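Local coordinates for protein polymerase X (Deinococcus radiodurans, PDB 2W9M) that probably extends DNA chains by adding deoxyribonucleotides, as a family X DNA polymerase, and carries a zinc-binding phosphoesterase-like PHP domain, at residues A[11-16]-A[71-76]; A[15-20]-A[80-85]; A[365-370]-A[403-408]. One frame throughout, in Å; residues are numbered along the deposited sequence.

Contact 1: residues A[11-16]-A[71-76]; sequences HRLVHA and AELSDF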
loop_
_atom_site.group_PDB
_atom_site.type_symbol
_atom_site.label_atom_id
_atom_site.label_comp_id
_atom_site.label_asym_id
_atom_site.label_seq_id
_atom_site.Cartn_x
_atom_site.Cartn_y
_atom_site.Cartn_z
ATOM N N HIS A 11 36.645 5.819 -1.439
ATOM C CA HIS A 11 36.098 4.879 -2.408
ATOM C C HIS A 11 34.619 4.630 -2.118
ATOM O O HIS A 11 33.851 4.261 -3.008
ATOM C CB HIS A 11 36.888 3.567 -2.378
ATOM C CG HIS A 11 36.125 2.386 -2.896
ATOM N ND1 HIS A 11 35.788 2.241 -4.226
ATOM C CD2 HIS A 11 35.642 1.293 -2.264
ATOM C CE1 HIS A 11 35.127 1.110 -4.388
ATOM N NE2 HIS A 11 35.023 0.514 -3.214
ATOM N N ARG A 12 34.226 4.847 -0.867
ATOM C CA ARG A 12 32.836 4.684 -0.456
ATOM C C ARG A 12 31.978 5.876 -0.893
ATOM O O ARG A 12 30.804 5.717 -1.231
ATOM C CB ARG A 12 32.736 4.494 1.060
ATOM C CG ARG A 12 31.430 3.866 1.488
ATOM C CD ARG A 12 30.905 4.440 2.790
ATOM N NE ARG A 12 29.495 4.102 2.949
ATOM C CZ ARG A 12 29.058 2.907 3.330
ATOM N NH1 ARG A 12 29.925 1.940 3.602
ATOM N NH2 ARG A 12 27.755 2.677 3.440
ATOM N N LEU A 13 32.573 7.066 -0.871
ATOM C CA LEU A 13 31.908 8.278 -1.338
ATOM C C LEU A 13 31.629 8.182 -2.837
ATOM O O LEU A 13 30.560 8.570 -3.312
ATOM C CB LEU A 13 32.775 9.510 -1.052
ATOM C CG LEU A 13 33.362 9.665 0.354
ATOM C CD1 LEU A 13 34.219 10.922 0.448
ATOM C CD2 LEU A 13 32.266 9.684 1.406
ATOM N N VAL A 14 32.599 7.663 -3.582
ATOM C CA VAL A 14 32.428 7.492 -5.016
ATOM C C VAL A 14 31.239 6.581 -5.308
ATOM O O VAL A 14 30.519 6.783 -6.285
ATOM C CB VAL A 14 33.693 6.914 -5.677
ATOM C CG1 VAL A 14 33.508 6.832 -7.180
ATOM C CG2 VAL A 14 34.899 7.765 -5.344
ATOM N N HIS A 15 31.031 5.586 -4.449
ATOM C CA HIS A 15 29.963 4.609 -4.647
ATOM C C HIS A 15 28.581 5.207 -4.384
ATOM O O HIS A 15 27.631 4.954 -5.125
ATOM C CB HIS A 15 30.181 3.391 -3.749
ATOM C CG HIS A 15 29.598 2.129 -4.299
ATOM N ND1 HIS A 15 28.348 2.076 -4.879
ATOM C CD2 HIS A 15 30.092 0.870 -4.358
ATOM C CE1 HIS A 15 28.100 0.842 -5.275
ATOM N NE2 HIS A 15 29.141 0.089 -4.969
ATOM N N ALA A 16 28.470 5.991 -3.319
ATOM C CA ALA A 16 27.226 6.686 -3.009
ATOM C C ALA A 16 26.876 7.670 -4.120
ATOM O O ALA A 16 25.725 7.752 -4.542
ATOM C CB ALA A 16 27.332 7.406 -1.673
ATOM N N ALA A 71 29.096 19.890 -0.135
ATOM C CA ALA A 71 28.479 20.004 1.181
ATOM C C ALA A 71 28.012 18.657 1.725
ATOM O O ALA A 71 28.259 18.330 2.886
ATOM C CB ALA A 71 27.324 20.994 1.139
ATOM N N GLU A 72 27.335 17.884 0.881
ATOM C CA GLU A 72 26.785 16.592 1.284
ATOM C C GLU A 72 27.879 15.604 1.671
ATOM O O GLU A 72 27.735 14.857 2.638
ATOM C CB GLU A 72 25.937 16.001 0.157
ATOM C CG GLU A 72 24.814 16.908 -0.315
ATOM C CD GLU A 72 24.449 16.670 -1.769
ATOM O OE1 GLU A 72 25.189 15.932 -2.456
ATOM O OE2 GLU A 72 23.428 17.226 -2.227
ATOM N N LEU A 73 28.968 15.600 0.907
ATOM C CA LEU A 73 30.084 14.698 1.175
ATOM C C LEU A 73 30.662 14.937 2.566
ATOM O O LEU A 73 30.842 13.999 3.343
ATOM C CB LEU A 73 31.171 14.837 0.107
ATOM C CG LEU A 73 30.854 14.235 -1.267
ATOM C CD1 LEU A 73 31.996 14.475 -2.249
ATOM C CD2 LEU A 73 30.545 12.746 -1.156
ATOM N N SER A 74 30.946 16.196 2.881
ATOM C CA SER A 74 31.417 16.544 4.215
ATOM C C SER A 74 30.464 16.008 5.279
ATOM O O SER A 74 30.900 15.487 6.306
ATOM C CB SER A 74 31.608 18.059 4.351
ATOM O OG SER A 74 30.800 18.766 3.425
ATOM N N ASP A 75 29.163 16.124 5.023
ATOM C CA ASP A 75 28.155 15.586 5.934
ATOM C C ASP A 75 28.149 14.063 5.933
ATOM O O ASP A 75 27.824 13.437 6.942
ATOM C CB ASP A 75 26.758 16.119 5.597
ATOM C CG ASP A 75 26.279 17.166 6.586
ATOM O OD1 ASP A 75 26.867 17.252 7.686
ATOM O OD2 ASP A 75 25.313 17.894 6.271
ATOM N N PHE A 76 28.504 13.470 4.798
ATOM C CA PHE A 76 28.594 12.019 4.705
ATOM C C PHE A 76 29.808 11.542 5.497
ATOM O O PHE A 76 29.744 10.541 6.215
ATOM C CB PHE A 76 28.656 11.569 3.241
ATOM C CG PHE A 76 28.641 10.076 3.062
ATOM C CD1 PHE A 76 28.214 9.244 4.083
ATOM C CD2 PHE A 76 29.028 9.506 1.861
ATOM C CE1 PHE A 76 28.197 7.871 3.920
ATOM C CE2 PHE A 76 29.011 8.137 1.690
ATOM C CZ PHE A 76 28.595 7.318 2.720
#
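F76 lays its ring across one flank of helix 10-26, where R12, L13 and A16 all touch it. Its CG is anti to the backbone N (chi1 -175°), which sends the ring out from helix 67-79 toward the neighbouring helix. L13 supplies the closest apolar approach: its CD2 lies 3.3 Å from F76 CD2, and the two side chains slide past each other in opposite directions. A16 comes from the other side of the ring plane, with its CB 3.8 Å from F76 CE2. At the far tip of the phenyl group, R12 NE comes within 3.3 Å of F76 CZ. Guanidinium and ring planes are 71° apart and each group meets the other's edge, so this is an edge contact and not a cation-pi stack. R12 itself is exposed, while the apolar side chains it borders are buried.

Both helices belong to the N-terminal helix-hairpin-helix domain of this family X polymerase; their short axis segments approach to 11.2 Å and run at 127° to each other. That spacing is wide, and the long F76 and L13 side chains bridge it. Further along, L73 CD2 rests 3.9 Å from L13 CB, at the pair whose backbones come nearest. L44 of helix 34-45 also touches L73, and F59 packs on both leucines, while the F82 ring meets the F76 ring.

Contact 2: residues A[15-20]-A[80-85]; sequences HALERT and GTFAPL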
loop_
_atom_site.group_PDB
_atom_site.type_symbol
_atom_site.label_atom_id
_atom_site.label_comp_id
_atom_site.label_asym_id
_atom_site.label_seq_id
_atom_site.Cartn_x
_atom_site.Cartn_y
_atom_site.Cartn_z
ATOM N N HIS A 15 31.031 5.586 -4.449
ATOM C CA HIS A 15 29.963 4.609 -4.647
ATOM C C HIS A 15 28.581 5.207 -4.384
ATOM O O HIS A 15 27.631 4.954 -5.125
ATOM C CB HIS A 15 30.181 3.391 -3.749
ATOM C CG HIS A 15 29.598 2.129 -4.299
ATOM N ND1 HIS A 15 28.348 2.076 -4.879
ATOM C CD2 HIS A 15 30.092 0.870 -4.358
ATOM C CE1 HIS A 15 28.100 0.842 -5.275
ATOM N NE2 HIS A 15 29.141 0.089 -4.969
ATOM N N ALA A 16 28.470 5.991 -3.319
ATOM C CA ALA A 16 27.226 6.686 -3.009
ATOM C C ALA A 16 26.876 7.670 -4.120
ATOM O O ALA A 16 25.725 7.752 -4.542
ATOM C CB ALA A 16 27.332 7.406 -1.673
ATOM N N LEU A 17 27.876 8.412 -4.591
ATOM C CA LEU A 17 27.678 9.350 -5.695
ATOM C C LEU A 17 27.233 8.620 -6.954
ATOM O O LEU A 17 26.390 9.116 -7.698
ATOM C CB LEU A 17 28.958 10.147 -5.975
ATOM C CG LEU A 17 29.376 11.166 -4.911
ATOM C CD1 LEU A 17 30.728 11.782 -5.238
ATOM C CD2 LEU A 17 28.317 12.243 -4.757
ATOM N N GLU A 18 27.802 7.440 -7.182
ATOM C CA GLU A 18 27.450 6.618 -8.337
ATOM C C GLU A 18 26.093 5.936 -8.186
ATOM O O GLU A 18 25.458 5.581 -9.179
ATOM C CB GLU A 18 28.534 5.570 -8.603
ATOM C CG GLU A 18 29.692 6.077 -9.450
ATOM C CD GLU A 18 30.931 5.201 -9.347
ATOM O OE1 GLU A 18 31.212 4.684 -8.242
ATOM O OE2 GLU A 18 31.630 5.037 -10.372
ATOM N N ARG A 19 25.651 5.748 -6.946
ATOM C CA ARG A 19 24.363 5.108 -6.696
ATOM C C ARG A 19 23.216 6.112 -6.804
ATOM O O ARG A 19 22.073 5.730 -7.052
ATOM C CB ARG A 19 24.347 4.420 -5.328
ATOM C CG ARG A 19 23.188 3.443 -5.144
ATOM C CD ARG A 19 23.278 2.691 -3.822
ATOM N NE ARG A 19 24.520 1.929 -3.690
ATOM C CZ ARG A 19 25.491 2.215 -2.825
ATOM N NH1 ARG A 19 25.369 3.249 -2.000
ATOM N NH2 ARG A 19 26.583 1.462 -2.780
ATOM N N THR A 20 23.531 7.394 -6.622
ATOM C CA THR A 20 22.543 8.466 -6.720
ATOM C C THR A 20 22.195 8.793 -8.171
ATOM O O THR A 20 21.050 9.121 -8.488
ATOM C CB THR A 20 23.029 9.756 -6.032
ATOM O OG1 THR A 20 23.599 9.442 -4.754
ATOM C CG2 THR A 20 21.872 10.732 -5.850
ATOM N N GLY A 80 28.053 10.011 8.516
ATOM C CA GLY A 80 28.153 8.601 8.192
ATOM C C GLY A 80 26.863 8.184 7.514
ATOM O O GLY A 80 26.382 7.061 7.679
ATOM N N THR A 81 26.305 9.119 6.750
ATOM C CA THR A 81 25.019 8.942 6.086
ATOM C C THR A 81 24.888 9.935 4.933
ATOM O O THR A 81 24.841 11.146 5.154
ATOM C CB THR A 81 23.857 9.163 7.068
ATOM O OG1 THR A 81 23.764 8.043 7.958
ATOM C CG2 THR A 81 22.547 9.322 6.318
ATOM N N PHE A 82 24.831 9.419 3.707
ATOM C CA PHE A 82 24.764 10.270 2.522
ATOM C C PHE A 82 23.372 10.866 2.351
ATOM O O PHE A 82 22.391 10.139 2.186
ATOM C CB PHE A 82 25.174 9.489 1.273
ATOM C CG PHE A 82 25.482 10.361 0.088
ATOM C CD1 PHE A 82 26.299 11.470 0.224
ATOM C CD2 PHE A 82 24.964 10.065 -1.162
ATOM C CE1 PHE A 82 26.588 12.272 -0.863
ATOM C CE2 PHE A 82 25.251 10.864 -2.250
ATOM C CZ PHE A 82 26.066 11.969 -2.100
ATOM N N ALA A 83 23.296 12.192 2.387
ATOM C CA ALA A 83 22.016 12.895 2.371
ATOM C C ALA A 83 21.122 12.510 1.191
ATOM O O ALA A 83 20.004 12.034 1.394
ATOM C CB ALA A 83 22.230 14.410 2.425
ATOM N N PRO A 84 21.610 12.715 -0.043
ATOM C CA PRO A 84 20.814 12.428 -1.243
ATOM C C PRO A 84 20.091 11.075 -1.218
ATOM O O PRO A 84 18.958 10.994 -1.695
ATOM C CB PRO A 84 21.859 12.465 -2.362
ATOM C CG PRO A 84 22.846 13.469 -1.883
ATOM C CD PRO A 84 22.932 13.270 -0.389
ATOM N N LEU A 85 20.725 10.037 -0.676
ATOM C CA LEU A 85 20.093 8.720 -0.615
ATOM C C LEU A 85 18.951 8.674 0.396
ATOM O O LEU A 85 17.965 7.961 0.197
ATOM C CB LEU A 85 21.121 7.630 -0.310
ATOM C CG LEU A 85 22.123 7.373 -1.435
ATOM C CD1 LEU A 85 23.080 6.247 -1.069
ATOM C CD2 LEU A 85 21.387 7.060 -2.725
#
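T20 presents its hydroxyl to the rim of the F82 ring, OG1 lying 3.3 Å from F82 CE2 and near the ring plane. The threonine torsion (chi1 -45°) sets OG1 anti to its own carbonyl carbon, from where it donates to A16 O at 2.7 Å. T20 N binds that carbonyl too, and the two donors reach A16 O from opposite faces of its plane; the hydroxyl is tilted 33° from that plane. The other branch, T20 CG2, is anti to the backbone N and packs on P84 CB.

The contact packs helix 10-26 against the turn into helix 83-91, in the N-terminal helix-hairpin-helix region, away from the zinc site. F82, at the N-cap position of helix 83-91, has CG anti to its backbone N (chi1 -165°), and its ring is directed at helix 10-26. A16 CB touches it at CD2, 3.6 Å away. L17 comes round to the far end of the ring, where its CD2 is 3.5 Å from F82 CZ and the two side chains cross at about a right angle. P84 CD covers one face, 3.6 Å above the centre. L85 brings CD2 to T20 OG1 and CD1 to the edge of the R19 guanidinium, 3.9 Å from NH1.

The contact between the segments is therefore packing: the one hydroxyl turned to the aromatic ring spends its proton on its own helix, which lets a polar side chain be buried among apolar neighbours.

Contact 3: residues A[365-370]-A[403-408]; sequences SRAAYY and DILDDG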
loop_
_atom_site.group_PDB
_atom_site.type_symbol
_atom_site.label_atom_id
_atom_site.label_comp_id
_atom_site.label_asym_id
_atom_site.label_seq_id
_atom_site.Cartn_x
_atom_site.Cartn_y
_atom_site.Cartn_z
ATOM N N SER A 365 5.516 17.147 -6.827
ATOM C CA SER A 365 5.877 18.519 -7.141
ATOM C C SER A 365 7.375 18.769 -6.994
ATOM O O SER A 365 8.092 17.942 -6.437
ATOM C CB SER A 365 5.105 19.465 -6.228
ATOM O OG SER A 365 5.176 19.031 -4.885
ATOM N N ARG A 366 7.828 19.906 -7.520
ATOM C CA ARG A 366 9.189 20.422 -7.330
ATOM C C ARG A 366 10.047 19.637 -6.339
ATOM O O ARG A 366 10.975 18.929 -6.726
ATOM C CB ARG A 366 9.115 21.875 -6.841
ATOM C CG ARG A 366 9.412 22.944 -7.873
ATOM C CD ARG A 366 10.870 23.390 -7.793
ATOM N NE ARG A 366 11.694 22.825 -8.859
ATOM C CZ ARG A 366 13.025 22.804 -8.847
ATOM N NH1 ARG A 366 13.690 23.301 -7.811
ATOM N NH2 ARG A 366 13.690 22.274 -9.869
ATOM N N ALA A 367 9.731 19.784 -5.055
ATOM C CA ALA A 367 10.595 19.313 -3.974
ATOM C C ALA A 367 10.994 17.839 -4.072
ATOM O O ALA A 367 12.118 17.475 -3.722
ATOM C CB ALA A 367 9.967 19.614 -2.619
ATOM N N ALA A 368 10.076 16.994 -4.527
ATOM C CA ALA A 368 10.374 15.576 -4.693
ATOM C C ALA A 368 11.305 15.389 -5.883
ATOM O O ALA A 368 10.878 14.980 -6.961
ATOM C CB ALA A 368 9.092 14.766 -4.874
ATOM N N TYR A 369 12.584 15.684 -5.669
ATOM C CA TYR A 369 13.580 15.687 -6.733
ATOM C C TYR A 369 13.901 14.294 -7.276
ATOM O O TYR A 369 14.056 14.112 -8.484
ATOM C CB TYR A 369 14.863 16.366 -6.248
ATOM C CG TYR A 369 15.890 16.548 -7.336
ATOM C CD1 TYR A 369 15.940 17.718 -8.079
ATOM C CD2 TYR A 369 16.804 15.546 -7.628
ATOM C CE1 TYR A 369 16.875 17.888 -9.080
ATOM C CE2 TYR A 369 17.744 15.705 -8.629
ATOM C CZ TYR A 369 17.774 16.880 -9.349
ATOM O OH TYR A 369 18.700 17.047 -10.348
ATOM N N TYR A 370 14.002 13.315 -6.385
ATOM C CA TYR A 370 14.382 11.966 -6.786
ATOM C C TYR A 370 13.196 11.174 -7.314
ATOM O O TYR A 370 13.340 10.020 -7.712
ATOM C CB TYR A 370 15.065 11.231 -5.631
ATOM C CG TYR A 370 16.339 11.909 -5.182
ATOM C CD1 TYR A 370 16.330 12.824 -4.137
ATOM C CD2 TYR A 370 17.545 11.657 -5.821
ATOM C CE1 TYR A 370 17.491 13.460 -3.731
ATOM C CE2 TYR A 370 18.713 12.287 -5.423
ATOM C CZ TYR A 370 18.679 13.187 -4.377
ATOM O OH TYR A 370 19.832 13.818 -3.975
ATOM N N ASP A 403 4.137 18.574 -1.960
ATOM C CA ASP A 403 5.002 18.261 -0.829
ATOM C C ASP A 403 4.832 19.328 0.246
ATOM O O ASP A 403 4.689 20.509 -0.061
ATOM C CB ASP A 403 6.464 18.186 -1.286
ATOM C CG ASP A 403 7.296 17.214 -0.454
ATOM O OD1 ASP A 403 7.201 17.247 0.795
ATOM O OD2 ASP A 403 8.058 16.419 -1.052
ATOM N N ILE A 404 4.826 18.901 1.506
ATOM C CA ILE A 404 4.766 19.819 2.634
ATOM C C ILE A 404 6.185 20.155 3.083
ATOM O O ILE A 404 6.900 19.293 3.597
ATOM C CB ILE A 404 3.997 19.198 3.814
ATOM C CG1 ILE A 404 2.581 18.813 3.382
ATOM C CG2 ILE A 404 3.960 20.156 4.988
ATOM C CD1 ILE A 404 1.835 17.969 4.400
ATOM N N LEU A 405 6.601 21.401 2.868
ATOM C CA LEU A 405 7.939 21.832 3.264
ATOM C C LEU A 405 8.082 21.694 4.775
ATOM O O LEU A 405 7.080 21.630 5.490
ATOM C CB LEU A 405 8.209 23.267 2.808
ATOM C CG LEU A 405 7.914 23.529 1.326
ATOM C CD1 LEU A 405 8.195 24.975 0.941
ATOM C CD2 LEU A 405 8.696 22.576 0.440
ATOM N N ASP A 406 9.321 21.637 5.259
ATOM C CA ASP A 406 9.575 21.289 6.658
ATOM C C ASP A 406 8.982 22.271 7.667
ATOM O O ASP A 406 8.919 21.970 8.857
ATOM C CB ASP A 406 11.072 21.079 6.922
ATOM C CG ASP A 406 11.893 22.323 6.661
ATOM O OD1 ASP A 406 11.481 23.136 5.808
ATOM O OD2 ASP A 406 12.953 22.484 7.304
ATOM N N ASP A 407 8.541 23.433 7.196
ATOM C CA ASP A 407 7.947 24.424 8.090
ATOM C C ASP A 407 6.416 24.415 8.070
ATOM O O ASP A 407 5.775 25.146 8.827
ATOM C CB ASP A 407 8.495 25.833 7.802
ATOM C CG ASP A 407 8.166 26.327 6.397
ATOM O OD1 ASP A 407 7.241 25.780 5.765
ATOM O OD2 ASP A 407 8.833 27.275 5.931
ATOM N N GLY A 408 5.832 23.587 7.209
ATOM C CA GLY A 408 4.386 23.480 7.120
ATOM C C GLY A 408 3.787 24.107 5.872
ATOM O O GLY A 408 2.606 23.916 5.576
#
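This is a loop-to-loop contact at the C-terminal ends of two neighbouring parallel strands, 358-364 and 396-403, in the sheet of the PHP domain; it combines one hydrogen bond with a small patch of side-chain packing. The bond runs from D403 N to S365 OG, 3.1 Å long and nearly straight, with an N-H...O angle of 164°. S365 makes it by holding OG between its backbone N and carbonyl carbon (chi1 47°), the crowded position for this torsion. The same OG is also hydrogen-bonded to D411 OD2, so the buried serine hydroxyl of the first loop holds both the backbone NH of D403 and the carboxylate of D411, further along the second loop.

Beside this bond, A367 CB lies 4.0 Å from D403 CB. The aspartate carries CG anti to its backbone N (chi1 -150°), and OD2 comes alongside the same methyl, also at 4.0 Å. A368 N stands 4.1 Å from that oxygen, too far for a hydrogen bond; this NH is instead taken by S365 O at 2.9 Å within its own loop. L405 adds a looser touch, its CD2 4.4 Å from A367 CB, just where a type I turn from L405 to G408 begins. D411 reinforces the first loop by accepting from A367 N as well.

The strand ends also frame metal ligands. H364 comes immediately before S365 and binds a zinc ion, and E401, a ligand of two others, lies two residues before D403. The D403 side chain is about 3 Å from that of H428, another zinc ligand. Strand ends and the loops that follow them, which together supply histidine and acidic ligands to three zinc ions, are typical of the trinuclear metal site of PHP domains.

Contacts 1 and 2 are neighbouring parts of one buried core, their centres about 6 Å apart; both draw on helix 10-26 and share A16. F76 and F82 join them, F76 CD1 lying 3.4 Å from F82 N, and E72 CB touches F82 CE1 at 3.9 Å. Contact 3 lies in the PHP domain, about 20 Å from contact 2, centre to centre, yet Y370 spans the gap: its CE2 is 3.5 Å from T20 CG2. Contact 1 stays about 5 Å from contact 3 at the nearest atoms. Of the three, contact 3 adjoins the zinc site, with the A368 side chain about 7 Å from a zinc ion; contacts 1 and 2 lie away from the metal ligands.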